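Local coordinates for protein FACT complex subunit SPT16 (Ashbya gossypii, PDB 6A8M) that probably acts, as a subunit of the FACT complex, as a histone chaperone that reorganizes nucleosomes during transcription, replication and DNA repair, at residues A[282-290]-A[302-310]; A[311-322]-A[406-417]. One frame throughout, in Å; residues are numbered along the deposited sequence.

From the N terminus the chain first builds the N-terminal lobe, then the domain of the peptidase M24 family that holds both contacts. Contact 1 closes first. Eleven residues lie between its segments, which form a beta hairpin. Contact 2 opens at once, since Ser311 follows Pro310 directly. It closes only after the 83 residues between Leu322 and Asp406, when the turn at 406-411 and then strand 412-424 come back beside helix 312-332. The two loops lie in series and neither nest nor cross. Contacts 1 and 2 touch, their centres about 10 Å apart. Thr305 OG1 probably bonds to Gln416 O at 2.7 Å. Together they join the hairpin, the helix and the sheet of strand 412-424.

Contact 1. Residues A[282-290]-A[302-310]; sequences DGNGCILAS and ISRTFLIDP
Ile287 and Phe306 face each other as a hydrogen-bonded antiparallel pair. Ile287 N donates to Phe306 O, and Phe306 N to Ile287 O, each at 2.8 Å. Gly285 with Ile308 and Ala289 with Arg304 pair in the same way, giving six backbone bonds in all. The Phe306 side chain can be traced outward from the strand. Phe306 CB lies 4.0 Å from Ile287 O. CG sits anti to the carbonyl carbon (chi1 -58°), which tilts the ring toward Ala289. CD2 passes Ile287 O obliquely. Phe306 CE2 then reaches Ala289 CB at 3.7 Å, and this methyl meets the ring edge in its plane. Beyond the hairpin, Phe306 packs on Ser200 and Leu203 of helix 179-208. On this same face Ile287 CD1 touches Ile308 CG1 at 3.8 Å. Arg304 also starts on the Phe306 face but turns back to its own strand, where its NH1 donates to Ser303 O from above the carbonyl plane. Its NH2 has a salt bridge with Asp419 and a bond to Tyr434 O. Ile302 CD1 covers one guanidinium face.

The other face carries Cys286, Leu288, Ser290, Ser303, Thr305 and Leu307. Cys286 SG rests on Leu307 CD2 at 3.6 Å. Leu288 runs alongside Thr305 in the same direction. Leu288 CD2 is 3.5 Å from Thr305 OG1, whose own hydrogen bond goes to Gln416 O of strand 412-424. Ser290 OG and Ser303 OG share a buried hydrogen bond of 2.7 Å. The arrangement is a two-stranded antiparallel beta hairpin, 285-295 with 298-308, within the pita-bread fold of the M24 family.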
loop_
_atom_site.group_PDB
_atom_site.type_symbol
_atom_site.label_atom_id
_atom_site.label_comp_id
_atom_site.label_asym_id
_atom_site.label_seq_id
_atom_site.Cartn_x
_atom_site.Cartn_y
_atom_site.Cartn_z
ATOM N N ASP A 282 -23.521 -3.987 17.230
ATOM C CA ASP A 282 -23.680 -4.497 18.588
ATOM C C ASP A 282 -23.012 -3.516 19.535
ATOM O O ASP A 282 -21.784 -3.484 19.645
ATOM C CB ASP A 282 -23.097 -5.898 18.726
ATOM C CG ASP A 282 -23.233 -6.429 20.141
ATOM O OD1 ASP A 282 -24.321 -6.268 20.709
ATOM O OD2 ASP A 282 -22.256 -6.977 20.688
ATOM N N GLY A 283 -23.825 -2.718 20.223
ATOM C CA GLY A 283 -23.316 -1.657 21.080
ATOM C C GLY A 283 -22.919 -2.128 22.463
ATOM O O GLY A 283 -23.411 -1.613 23.465
ATOM N N ASN A 284 -22.023 -3.106 22.526
ATOM C CA ASN A 284 -21.534 -3.660 23.778
ATOM C C ASN A 284 -20.167 -4.269 23.530
ATOM O O ASN A 284 -19.875 -4.713 22.419
ATOM C CB ASN A 284 -22.462 -4.740 24.331
ATOM C CG ASN A 284 -23.336 -4.229 25.431
ATOM O OD1 ASN A 284 -22.853 -3.883 26.517
ATOM N ND2 ASN A 284 -24.637 -4.168 25.165
ATOM N N GLY A 285 -19.351 -4.309 24.579
ATOM C CA GLY A 285 -18.082 -5.026 24.489
ATOM C C GLY A 285 -17.114 -4.360 23.527
ATOM O O GLY A 285 -16.903 -3.145 23.579
ATOM N N CYS A 286 -16.504 -5.149 22.634
ATOM C CA CYS A 286 -15.488 -4.638 21.717
ATOM C C CYS A 286 -16.050 -4.375 20.317
ATOM O O CYS A 286 -16.807 -5.187 19.766
ATOM C CB CYS A 286 -14.303 -5.608 21.624
ATOM S SG CYS A 286 -13.470 -5.886 23.204
ATOM N N ILE A 287 -15.675 -3.228 19.748
ATOM C CA ILE A 287 -16.018 -2.869 18.376
ATOM C C ILE A 287 -14.735 -2.501 17.642
ATOM O O ILE A 287 -13.962 -1.658 18.120
ATOM C CB ILE A 287 -17.025 -1.711 18.331
ATOM C CG1 ILE A 287 -18.280 -2.114 19.112
ATOM C CG2 ILE A 287 -17.326 -1.309 16.875
ATOM C CD1 ILE A 287 -19.279 -1.000 19.280
ATOM N N LEU A 288 -14.498 -3.142 16.499
ATOM C CA LEU A 288 -13.281 -2.941 15.727
ATOM C C LEU A 288 -13.537 -1.983 14.575
ATOM O O LEU A 288 -14.539 -2.103 13.856
ATOM C CB LEU A 288 -12.762 -4.263 15.164
ATOM C CG LEU A 288 -12.588 -5.419 16.158
ATOM C CD1 LEU A 288 -11.910 -6.578 15.437
ATOM C CD2 LEU A 288 -11.808 -5.023 17.394
ATOM N N ALA A 289 -12.603 -1.061 14.370
ATOM C CA ALA A 289 -12.698 -0.136 13.254
ATOM C C ALA A 289 -11.346 0.001 12.580
ATOM O O ALA A 289 -10.309 -0.009 13.251
ATOM C CB ALA A 289 -13.185 1.235 13.727
ATOM N N SER A 290 -11.364 0.104 11.249
ATOM C CA SER A 290 -10.138 0.264 10.471
ATOM C C SER A 290 -10.393 1.227 9.324
ATOM O O SER A 290 -11.383 1.089 8.603
ATOM C CB SER A 290 -9.643 -1.060 9.863
ATOM O OG SER A 290 -9.355 -2.046 10.834
ATOM N N ILE A 302 -4.909 2.771 9.917
ATOM C CA ILE A 302 -5.118 2.908 11.358
ATOM C C ILE A 302 -6.254 1.975 11.744
ATOM O O ILE A 302 -7.255 1.885 11.031
ATOM C CB ILE A 302 -5.432 4.360 11.781
ATOM C CG1 ILE A 302 -5.475 4.473 13.321
ATOM C CG2 ILE A 302 -6.724 4.908 11.105
ATOM C CD1 ILE A 302 -5.572 5.933 13.840
ATOM N N SER A 303 -6.084 1.256 12.852
ATOM C CA SER A 303 -7.146 0.411 13.391
ATOM C C SER A 303 -7.260 0.694 14.875
ATOM O O SER A 303 -6.249 0.814 15.571
ATOM C CB SER A 303 -6.902 -1.093 13.186
ATOM O OG SER A 303 -6.966 -1.448 11.817
ATOM N N ARG A 304 -8.488 0.774 15.356
ATOM C CA ARG A 304 -8.728 1.014 16.774
ATOM C C ARG A 304 -9.768 0.018 17.252
ATOM O O ARG A 304 -10.586 -0.490 16.467
ATOM C CB ARG A 304 -9.223 2.450 17.040
ATOM C CG ARG A 304 -8.186 3.509 16.687
ATOM C CD ARG A 304 -7.029 3.420 17.663
ATOM N NE ARG A 304 -6.011 4.466 17.528
ATOM C CZ ARG A 304 -4.852 4.270 16.901
ATOM N NH1 ARG A 304 -4.607 3.089 16.306
ATOM N NH2 ARG A 304 -3.935 5.237 16.868
ATOM N N THR A 305 -9.743 -0.243 18.551
ATOM C CA THR A 305 -10.806 -0.982 19.219
ATOM C C THR A 305 -11.538 -0.006 20.134
ATOM O O THR A 305 -10.901 0.753 20.877
ATOM C CB THR A 305 -10.237 -2.148 20.039
ATOM O OG1 THR A 305 -9.508 -3.032 19.188
ATOM C CG2 THR A 305 -11.361 -2.936 20.708
ATOM N N PHE A 306 -12.863 0.010 20.054
ATOM C CA PHE A 306 -13.670 0.813 20.953
ATOM C C PHE A 306 -14.363 -0.130 21.931
ATOM O O PHE A 306 -14.778 -1.230 21.551
ATOM C CB PHE A 306 -14.665 1.668 20.175
ATOM C CG PHE A 306 -14.011 2.583 19.180
ATOM C CD1 PHE A 306 -13.465 3.796 19.582
ATOM C CD2 PHE A 306 -13.903 2.213 17.854
ATOM C CE1 PHE A 306 -12.831 4.650 18.659
ATOM C CE2 PHE A 306 -13.257 3.031 16.931
ATOM C CZ PHE A 306 -12.728 4.258 17.322
ATOM N N LEU A 307 -14.411 0.270 23.201
ATOM C CA LEU A 307 -14.969 -0.552 24.273
ATOM C C LEU A 307 -16.238 0.104 24.799
ATOM O O LEU A 307 -16.224 1.285 25.159
ATOM C CB LEU A 307 -13.959 -0.737 25.415
ATOM C CG LEU A 307 -12.571 -1.250 25.038
ATOM C CD1 LEU A 307 -11.667 -1.275 26.278
ATOM C CD2 LEU A 307 -12.696 -2.619 24.444
ATOM N N ILE A 308 -17.334 -0.652 24.818
ATOM C CA ILE A 308 -18.618 -0.181 25.332
ATOM C C ILE A 308 -18.936 -1.014 26.559
ATOM O O ILE A 308 -19.211 -2.213 26.435
ATOM C CB ILE A 308 -19.748 -0.322 24.306
ATOM C CG1 ILE A 308 -19.311 0.211 22.929
ATOM C CG2 ILE A 308 -21.031 0.302 24.858
ATOM C CD1 ILE A 308 -18.810 1.620 22.938
ATOM N N ASP A 309 -18.932 -0.386 27.735
ATOM C CA ASP A 309 -19.162 -1.079 28.995
ATOM C C ASP A 309 -18.355 -2.379 29.059
ATOM O O ASP A 309 -18.911 -3.448 29.329
ATOM C CB ASP A 309 -20.648 -1.360 29.177
ATOM C CG ASP A 309 -21.452 -0.097 29.399
ATOM O OD1 ASP A 309 -21.035 0.711 30.245
ATOM O OD2 ASP A 309 -22.494 0.092 28.734
ATOM N N PRO A 310 -17.053 -2.321 28.799
ATOM C CA PRO A 310 -16.259 -3.552 28.693
ATOM C C PRO A 310 -16.167 -4.307 30.014
ATOM O O PRO A 310 -16.190 -3.717 31.096
ATOM C CB PRO A 310 -14.879 -3.034 28.275
ATOM C CG PRO A 310 -14.822 -1.675 28.905
ATOM C CD PRO A 310 -16.204 -1.118 28.702
HETATM O O HOH W 1 -20.389 -5.213 27.458
#

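Contact 2. Residues A[311-322]-A[406-417]; sequences SDEMTDNYDFLL and DSKTGASYALQL
Tyr413 holds CG between its backbone N and carbonyl carbon (chi1 68°), and Met314 carries CG anti to its carbonyl carbon (chi1 -67°), which brings the ring under the methionine chain. Met314 CG stands over the centre of the Tyr413 ring, 3.7 Å from the centroid, a CH-pi contact. Met314 SD lies above the same face, farther off. At the ring's rim Asn317 ND2 donates to Tyr413 OH at 2.9 Å, with amide and ring nearly coplanar. A water links Tyr413 OH to Glu313 OE1. A phenylalanine in place of Tyr413 would probably leave Asn317 ND2 and this water without their shared partner.

The N-cap residue Ser311 gives its OG proton to Asp406 OD1 at 2.7 Å, and the same OG accepts from Met314 N. Glu313 OE1 accepts from Ser407 N at 2.8 Å. Its OE2 also approaches Ser407 OG, so closely that the exact length is doubtful. Further along, Leu321 CD2 meets Leu415 CB at 3.7 Å and also packs on Leu417 CB. Helix 312-332 thus runs along strand 412-424, the segment axes 24° apart, with Leu321 also on Leu399 and Phe401 of strand 394-405 and Met314 on Cys286 of strand 285-295.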
loop_
_atom_site.group_PDB
_atom_site.type_symbol
_atom_site.label_atom_id
_atom_site.label_comp_id
_atom_site.label_asym_id
_atom_site.label_seq_id
_atom_site.Cartn_x
_atom_site.Cartn_y
_atom_site.Cartn_z
ATOM N N SER A 311 -16.025 -5.629 29.909
ATOM C CA SER A 311 -15.699 -6.435 31.081
ATOM C C SER A 311 -14.247 -6.214 31.508
ATOM O O SER A 311 -13.429 -5.674 30.763
ATOM C CB SER A 311 -15.884 -7.911 30.782
ATOM O OG SER A 311 -14.813 -8.331 29.954
ATOM N N ASP A 312 -13.919 -6.669 32.728
ATOM C CA ASP A 312 -12.549 -6.518 33.219
ATOM C C ASP A 312 -11.557 -7.278 32.350
ATOM O O ASP A 312 -10.423 -6.824 32.149
ATOM C CB ASP A 312 -12.428 -6.990 34.671
ATOM C CG ASP A 312 -13.142 -6.081 35.649
ATOM O OD1 ASP A 312 -13.346 -4.887 35.326
ATOM O OD2 ASP A 312 -13.477 -6.561 36.754
ATOM N N GLU A 313 -11.947 -8.451 31.836
ATOM C CA GLU A 313 -11.009 -9.156 30.967
ATOM C C GLU A 313 -10.782 -8.394 29.667
ATOM O O GLU A 313 -9.661 -8.386 29.139
ATOM C CB GLU A 313 -11.501 -10.580 30.695
ATOM C CG GLU A 313 -11.429 -11.470 31.933
ATOM C CD GLU A 313 -12.087 -12.816 31.743
ATOM O OE1 GLU A 313 -12.486 -13.126 30.597
ATOM O OE2 GLU A 313 -12.205 -13.558 32.750
ATOM N N MET A 314 -11.816 -7.723 29.152
ATOM C CA MET A 314 -11.629 -6.927 27.945
ATOM C C MET A 314 -10.673 -5.770 28.186
ATOM O O MET A 314 -9.780 -5.517 27.365
ATOM C CB MET A 314 -12.971 -6.406 27.439
ATOM C CG MET A 314 -13.880 -7.483 26.945
ATOM S SD MET A 314 -15.501 -6.821 26.579
ATOM C CE MET A 314 -16.434 -8.340 26.465
ATOM N N THR A 315 -10.819 -5.064 29.313
ATOM C CA THR A 315 -9.941 -3.916 29.549
ATOM C C THR A 315 -8.520 -4.370 29.831
ATOM O O THR A 315 -7.568 -3.741 29.378
ATOM C CB THR A 315 -10.451 -3.039 30.698
ATOM O OG1 THR A 315 -10.323 -3.722 31.960
ATOM C CG2 THR A 315 -11.878 -2.631 30.442
ATOM N N ASP A 316 -8.364 -5.479 30.549
ATOM C CA ASP A 316 -7.021 -5.986 30.819
ATOM C C ASP A 316 -6.327 -6.387 29.520
ATOM O O ASP A 316 -5.140 -6.100 29.318
ATOM C CB ASP A 316 -7.100 -7.169 31.787
ATOM C CG ASP A 316 -7.478 -6.755 33.209
ATOM O OD1 ASP A 316 -7.508 -5.541 33.500
ATOM O OD2 ASP A 316 -7.737 -7.660 34.042
ATOM N N ASN A 317 -7.057 -7.047 28.623
ATOM C CA ASN A 317 -6.435 -7.476 27.379
ATOM C C ASN A 317 -6.233 -6.315 26.423
ATOM O O ASN A 317 -5.276 -6.331 25.647
ATOM C CB ASN A 317 -7.256 -8.590 26.746
ATOM C CG ASN A 317 -7.142 -9.883 27.535
ATOM O OD1 ASN A 317 -6.151 -10.094 28.251
ATOM N ND2 ASN A 317 -8.164 -10.726 27.459
ATOM N N TYR A 318 -7.092 -5.293 26.470
ATOM C CA TYR A 318 -6.801 -4.106 25.678
ATOM C C TYR A 318 -5.563 -3.392 26.202
ATOM O O TYR A 318 -4.748 -2.895 25.420
ATOM C CB TYR A 318 -7.989 -3.146 25.641
ATOM C CG TYR A 318 -7.649 -1.940 24.793
ATOM C CD1 TYR A 318 -7.751 -1.993 23.412
ATOM C CD2 TYR A 318 -7.151 -0.778 25.364
ATOM C CE1 TYR A 318 -7.400 -0.900 22.617
ATOM C CE2 TYR A 318 -6.804 0.328 24.579
ATOM C CZ TYR A 318 -6.934 0.250 23.203
ATOM O OH TYR A 318 -6.586 1.315 22.399
ATOM N N ASP A 319 -5.411 -3.318 27.524
ATOM C CA ASP A 319 -4.194 -2.733 28.083
ATOM C C ASP A 319 -2.966 -3.479 27.598
ATOM O O ASP A 319 -1.952 -2.863 27.245
ATOM C CB ASP A 319 -4.243 -2.748 29.611
ATOM C CG ASP A 319 -5.251 -1.766 30.179
ATOM O OD1 ASP A 319 -5.659 -0.831 29.447
ATOM O OD2 ASP A 319 -5.611 -1.930 31.368
ATOM N N PHE A 320 -3.033 -4.811 27.601
ATOM C CA PHE A 320 -1.930 -5.623 27.095
ATOM C C PHE A 320 -1.669 -5.358 25.620
ATOM O O PHE A 320 -0.513 -5.244 25.200
ATOM C CB PHE A 320 -2.213 -7.109 27.312
ATOM C CG PHE A 320 -1.288 -7.984 26.529
ATOM C CD1 PHE A 320 -0.000 -8.186 26.973
ATOM C CD2 PHE A 320 -1.681 -8.529 25.304
ATOM C CE1 PHE A 320 0.875 -8.966 26.244
ATOM C CE2 PHE A 320 -0.807 -9.295 24.565
ATOM C CZ PHE A 320 0.465 -9.510 25.030
ATOM N N LEU A 321 -2.732 -5.275 24.809
ATOM C CA LEU A 321 -2.563 -5.021 23.380
ATOM C C LEU A 321 -1.762 -3.747 23.140
ATOM O O LEU A 321 -0.887 -3.712 22.266
ATOM C CB LEU A 321 -3.935 -4.934 22.705
ATOM C CG LEU A 321 -4.007 -4.613 21.220
ATOM C CD1 LEU A 321 -3.355 -5.730 20.419
ATOM C CD2 LEU A 321 -5.470 -4.440 20.823
ATOM N N LEU A 322 -2.020 -2.698 23.933
ATOM C CA LEU A 322 -1.227 -1.474 23.824
ATOM C C LEU A 322 0.242 -1.724 24.123
ATOM O O LEU A 322 1.124 -1.212 23.415
ATOM C CB LEU A 322 -1.754 -0.409 24.782
ATOM C CG LEU A 322 -3.011 0.340 24.389
ATOM C CD1 LEU A 322 -3.393 1.296 25.533
ATOM C CD2 LEU A 322 -2.811 1.092 23.069
ATOM N N ASP A 406 -15.394 -13.571 27.094
ATOM C CA ASP A 406 -15.312 -13.294 28.523
ATOM C C ASP A 406 -15.565 -14.574 29.314
ATOM O O ASP A 406 -16.496 -15.326 29.018
ATOM C CB ASP A 406 -16.322 -12.223 28.920
ATOM C CG ASP A 406 -16.171 -11.820 30.357
ATOM O OD1 ASP A 406 -15.358 -10.913 30.624
ATOM O OD2 ASP A 406 -16.814 -12.443 31.226
ATOM N N SER A 407 -14.713 -14.847 30.304
ATOM C CA SER A 407 -14.795 -16.132 30.991
ATOM C C SER A 407 -16.061 -16.293 31.827
ATOM O O SER A 407 -16.446 -17.432 32.130
ATOM C CB SER A 407 -13.572 -16.322 31.884
ATOM O OG SER A 407 -13.679 -15.524 33.043
ATOM N N LYS A 408 -16.712 -15.198 32.212
ATOM C CA LYS A 408 -17.894 -15.287 33.063
ATOM C C LYS A 408 -19.200 -15.083 32.306
ATOM O O LYS A 408 -20.169 -15.817 32.544
ATOM C CB LYS A 408 -17.798 -14.271 34.202
ATOM C CG LYS A 408 -16.606 -14.506 35.116
ATOM C CD LYS A 408 -16.546 -15.963 35.611
ATOM C CE LYS A 408 -15.370 -16.163 36.557
ATOM N NZ LYS A 408 -14.096 -15.753 35.905
ATOM N N THR A 409 -19.254 -14.112 31.392
ATOM C CA THR A 409 -20.465 -13.877 30.617
ATOM C C THR A 409 -20.503 -14.662 29.315
ATOM O O THR A 409 -21.568 -14.746 28.702
ATOM C CB THR A 409 -20.602 -12.395 30.268
ATOM O OG1 THR A 409 -19.583 -12.058 29.324
ATOM C CG2 THR A 409 -20.450 -11.516 31.515
ATOM N N GLY A 410 -19.374 -15.213 28.870
ATOM C CA GLY A 410 -19.308 -15.868 27.581
ATOM C C GLY A 410 -19.369 -14.948 26.384
ATOM O O GLY A 410 -19.388 -15.442 25.249
ATOM N N ALA A 411 -19.403 -13.631 26.597
ATOM C CA ALA A 411 -19.533 -12.682 25.497
ATOM C C ALA A 411 -18.337 -12.760 24.548
ATOM O O ALA A 411 -17.184 -12.696 24.973
ATOM C CB ALA A 411 -19.686 -11.265 26.056
ATOM N N SER A 412 -18.627 -12.893 23.259
ATOM C CA SER A 412 -17.587 -12.933 22.238
ATOM C C SER A 412 -16.980 -11.551 22.036
ATOM O O SER A 412 -17.692 -10.540 21.996
ATOM C CB SER A 412 -18.168 -13.421 20.911
ATOM O OG SER A 412 -18.614 -14.763 21.015
ATOM N N TYR A 413 -15.656 -11.499 21.883
ATOM C CA TYR A 413 -15.015 -10.241 21.526
ATOM C C TYR A 413 -13.729 -10.499 20.754
ATOM O O TYR A 413 -13.337 -11.641 20.502
ATOM C CB TYR A 413 -14.758 -9.366 22.754
ATOM C CG TYR A 413 -13.729 -9.844 23.759
ATOM C CD1 TYR A 413 -14.065 -10.771 24.746
ATOM C CD2 TYR A 413 -12.447 -9.292 23.774
ATOM C CE1 TYR A 413 -13.114 -11.168 25.705
ATOM C CE2 TYR A 413 -11.498 -9.680 24.712
ATOM C CZ TYR A 413 -11.834 -10.608 25.667
ATOM O OH TYR A 413 -10.886 -10.974 26.600
ATOM N N ALA A 414 -13.121 -9.409 20.312
ATOM C CA ALA A 414 -11.895 -9.450 19.536
ATOM C C ALA A 414 -11.223 -8.115 19.774
ATOM O O ALA A 414 -11.848 -7.168 20.264
ATOM C CB ALA A 414 -12.152 -9.698 18.039
ATOM N N LEU A 415 -9.941 -8.055 19.460
ATOM C CA LEU A 415 -9.156 -6.850 19.689
ATOM C C LEU A 415 -8.307 -6.583 18.468
ATOM O O LEU A 415 -7.725 -7.508 17.897
ATOM C CB LEU A 415 -8.222 -6.983 20.916
ATOM C CG LEU A 415 -8.936 -7.294 22.234
ATOM C CD1 LEU A 415 -7.922 -7.653 23.322
ATOM C CD2 LEU A 415 -9.796 -6.105 22.674
ATOM N N GLN A 416 -8.179 -5.314 18.097
ATOM C CA GLN A 416 -7.332 -5.016 16.961
ATOM C C GLN A 416 -6.813 -3.592 17.069
ATOM O O GLN A 416 -7.570 -2.668 17.359
ATOM C CB GLN A 416 -8.092 -5.222 15.645
ATOM C CG GLN A 416 -7.236 -4.998 14.427
ATOM C CD GLN A 416 -7.911 -5.493 13.180
ATOM O OE1 GLN A 416 -9.025 -5.036 12.830
ATOM N NE2 GLN A 416 -7.278 -6.451 12.518
ATOM N N LEU A 417 -5.522 -3.420 16.798
ATOM C CA LEU A 417 -4.898 -2.107 16.848
ATOM C C LEU A 417 -3.925 -2.018 15.688
ATOM O O LEU A 417 -3.144 -2.948 15.487
ATOM C CB LEU A 417 -4.148 -1.933 18.175
ATOM C CG LEU A 417 -3.567 -0.567 18.501
ATOM C CD1 LEU A 417 -4.704 0.439 18.720
ATOM C CD2 LEU A 417 -2.669 -0.662 19.732
HETATM O O HOH W 2 -14.132 -10.023 32.961
HETATM O O HOH W 3 -11.420 -13.117 28.120
#